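Local coordinates for probable transcriptional regulator, ArsR family protein (Rhodococcus sp. RHA1, PDB 3F6O) that probably binds DNA as a dimeric transcription factor of the ArsR family, through a winged helix-turn-helix domain, at residues 12-17 and 53-58. Residues are numbered along the deposited sequence; the frame is centred on the assembly and turned at random.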
loop_
_atom_site.group_PDB
_atom_site.type_symbol
_atom_site.label_atom_id
_atom_site.label_comp_id
_atom_site.label_asym_id
_atom_site.label_seq_id
_atom_site.Cartn_x
_atom_site.Cartn_y
_atom_site.Cartn_z
ATOM N N PHE A 12 -2.368 -3.675 1.227
ATOM C CA PHE A 12 -1.976 -2.279 1.221
ATOM C C PHE A 12 -2.483 -1.512 2.454
ATOM O O PHE A 12 -1.756 -0.695 2.993
ATOM C CB PHE A 12 -2.425 -1.605 -0.066
ATOM C CG PHE A 12 -1.608 -1.968 -1.252
ATOM C CD1 PHE A 12 -0.239 -1.709 -1.274
ATOM C CD2 PHE A 12 -2.212 -2.496 -2.376
ATOM C CE1 PHE A 12 0.505 -2.032 -2.405
ATOM C CE2 PHE A 12 -1.467 -2.808 -3.524
ATOM C CZ PHE A 12 -0.107 -2.574 -3.529
ATOM N N GLN A 13 -3.697 -1.801 2.936
ATOM C CA GLN A 13 -4.175 -1.146 4.165
ATOM C C GLN A 13 -3.252 -1.404 5.363
ATOM O O GLN A 13 -3.057 -0.528 6.226
ATOM C CB GLN A 13 -5.608 -1.606 4.492
ATOM C CG GLN A 13 -6.235 -0.867 5.665
ATOM C CD GLN A 13 -6.484 0.591 5.386
ATOM O OE1 GLN A 13 -7.335 0.934 4.577
ATOM N NE2 GLN A 13 -5.742 1.471 6.066
ATOM N N ALA A 14 -2.683 -2.606 5.411
ATOM C CA ALA A 14 -1.779 -2.975 6.483
ATOM C C ALA A 14 -0.561 -2.059 6.481
ATOM O O ALA A 14 -0.114 -1.628 7.541
ATOM C CB ALA A 14 -1.374 -4.438 6.384
ATOM N N LEU A 15 -0.049 -1.756 5.294
ATOM C CA LEU A 15 1.131 -0.891 5.152
ATOM C C LEU A 15 0.868 0.609 5.376
ATOM O O LEU A 15 1.817 1.400 5.464
ATOM C CB LEU A 15 1.768 -1.090 3.756
ATOM C CG LEU A 15 2.325 -2.469 3.449
ATOM C CD1 LEU A 15 3.029 -2.509 2.067
ATOM C CD2 LEU A 15 3.263 -2.952 4.551
ATOM N N ALA A 16 -0.408 1.005 5.465
ATOM C CA ALA A 16 -0.752 2.420 5.645
ATOM C C ALA A 16 -0.420 2.958 7.047
ATOM O O ALA A 16 -0.380 4.169 7.257
ATOM C CB ALA A 16 -2.228 2.640 5.301
ATOM N N ASP A 17 -0.188 2.066 8.005
ATOM C CA ASP A 17 0.097 2.441 9.401
ATOM C C ASP A 17 1.592 2.355 9.716
ATOM O O ASP A 17 2.250 1.339 9.414
ATOM C CB ASP A 17 -0.706 1.550 10.354
ATOM C CG ASP A 17 -0.511 1.914 11.806
ATOM O OD1 ASP A 17 -1.208 2.824 12.283
ATOM O OD2 ASP A 17 0.340 1.294 12.487
ATOM N N HIS A 53 -2.942 -8.198 15.014
ATOM C CA HIS A 53 -4.050 -8.947 14.423
ATOM C C HIS A 53 -4.293 -8.554 12.967
ATOM O O HIS A 53 -4.566 -9.399 12.115
ATOM C CB HIS A 53 -5.325 -8.753 15.252
ATOM C CG HIS A 53 -5.290 -9.483 16.557
ATOM N ND1 HIS A 53 -5.717 -8.916 17.740
ATOM C CD2 HIS A 53 -4.849 -10.727 16.874
ATOM C CE1 HIS A 53 -5.553 -9.778 18.730
ATOM N NE2 HIS A 53 -5.028 -10.885 18.232
ATOM N N PHE A 54 -4.185 -7.261 12.689
ATOM C CA PHE A 54 -4.391 -6.777 11.328
ATOM C C PHE A 54 -3.302 -7.349 10.421
ATOM O O PHE A 54 -3.592 -7.811 9.310
ATOM C CB PHE A 54 -4.433 -5.239 11.281
ATOM C CG PHE A 54 -5.010 -4.712 9.997
ATOM C CD1 PHE A 54 -6.309 -4.237 9.950
ATOM C CD2 PHE A 54 -4.282 -4.764 8.812
ATOM C CE1 PHE A 54 -6.844 -3.779 8.741
ATOM C CE2 PHE A 54 -4.824 -4.314 7.604
ATOM C CZ PHE A 54 -6.086 -3.845 7.570
ATOM N N LEU A 55 -2.047 -7.337 10.905
ATOM C CA LEU A 55 -0.907 -7.928 10.172
ATOM C C LEU A 55 -1.114 -9.421 9.883
ATOM O O LEU A 55 -0.832 -9.912 8.782
ATOM C CB LEU A 55 0.426 -7.721 10.946
ATOM C CG LEU A 55 1.018 -6.290 10.839
ATOM C CD1 LEU A 55 2.334 -6.150 11.656
ATOM C CD2 LEU A 55 1.243 -5.904 9.349
ATOM N N GLU A 56 -1.634 -10.144 10.862
ATOM C CA GLU A 56 -1.860 -11.568 10.659
ATOM C C GLU A 56 -3.029 -11.796 9.682
ATOM O O GLU A 56 -2.903 -12.573 8.743
ATOM C CB GLU A 56 -2.059 -12.328 11.979
ATOM C CG GLU A 56 -1.958 -13.871 11.718
ATOM C CD GLU A 56 -1.731 -14.739 12.962
ATOM O OE1 GLU A 56 -1.971 -14.259 14.106
ATOM O OE2 GLU A 56 -1.321 -15.929 12.762
ATOM N N ASP A 57 -4.129 -11.090 9.892
ATOM C CA ASP A 57 -5.310 -11.255 9.042
ATOM C C ASP A 57 -5.035 -10.917 7.592
ATOM O O ASP A 57 -5.550 -11.568 6.707
ATOM C CB ASP A 57 -6.490 -10.428 9.556
ATOM C CG ASP A 57 -7.090 -11.006 10.818
ATOM O OD1 ASP A 57 -6.871 -12.202 11.115
ATOM O OD2 ASP A 57 -7.781 -10.250 11.524
ATOM N N SER A 58 -4.223 -9.887 7.351
ATOM C CA SER A 58 -3.862 -9.515 5.993
ATOM C C SER A 58 -2.725 -10.370 5.376
ATOM O O SER A 58 -2.361 -10.178 4.201
ATOM C CB SER A 58 -3.541 -8.014 5.937
ATOM O OG SER A 58 -2.471 -7.695 6.813
#
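Ala14 of helix 5-15 makes apolar contacts with Phe54 and Leu55 of helix 45-57. Its CB lies 3.7 Å from Phe54 CE2 and, less closely, faces Leu55 CD2. Ser58 OG touches the same CB in a van der Waals contact of 3.5 Å. Phe54 CG stands anti to the backbone N (chi1 -164°), and the ring reaches across to helix 5-15. There Ala14 N and Gln13 CG lie obliquely to the ring, 3.5 Å from CE2 and CZ respectively. Gln13 and Phe54 cross at about a right angle, and the bend at chi2 (67°) turns CD away from the extended course; Gln13 NE2 hydrogen-bonds OE1 of Gln13 of the second subunit. Among polar contacts, Ser58 OG donates to Phe54 O (2.7 Å), which also accepts from Ser58 N on the opposite face of its carbonyl plane; two donors thus grip Phe54 O, and the OG bond holds the hydroxyl beside Ala14 CB. Arg20 makes a cation-pi contact with Phe54 and bonds Ala14 O. An alanine in place of Phe54 would probably open a gap beside Gln13 and Ala14 and cost Arg20 its aromatic partner. The contact joins the N-terminal helix to the probable recognition helix of an ArsR-type winged helix-turn-helix fold, close to the dimer interface.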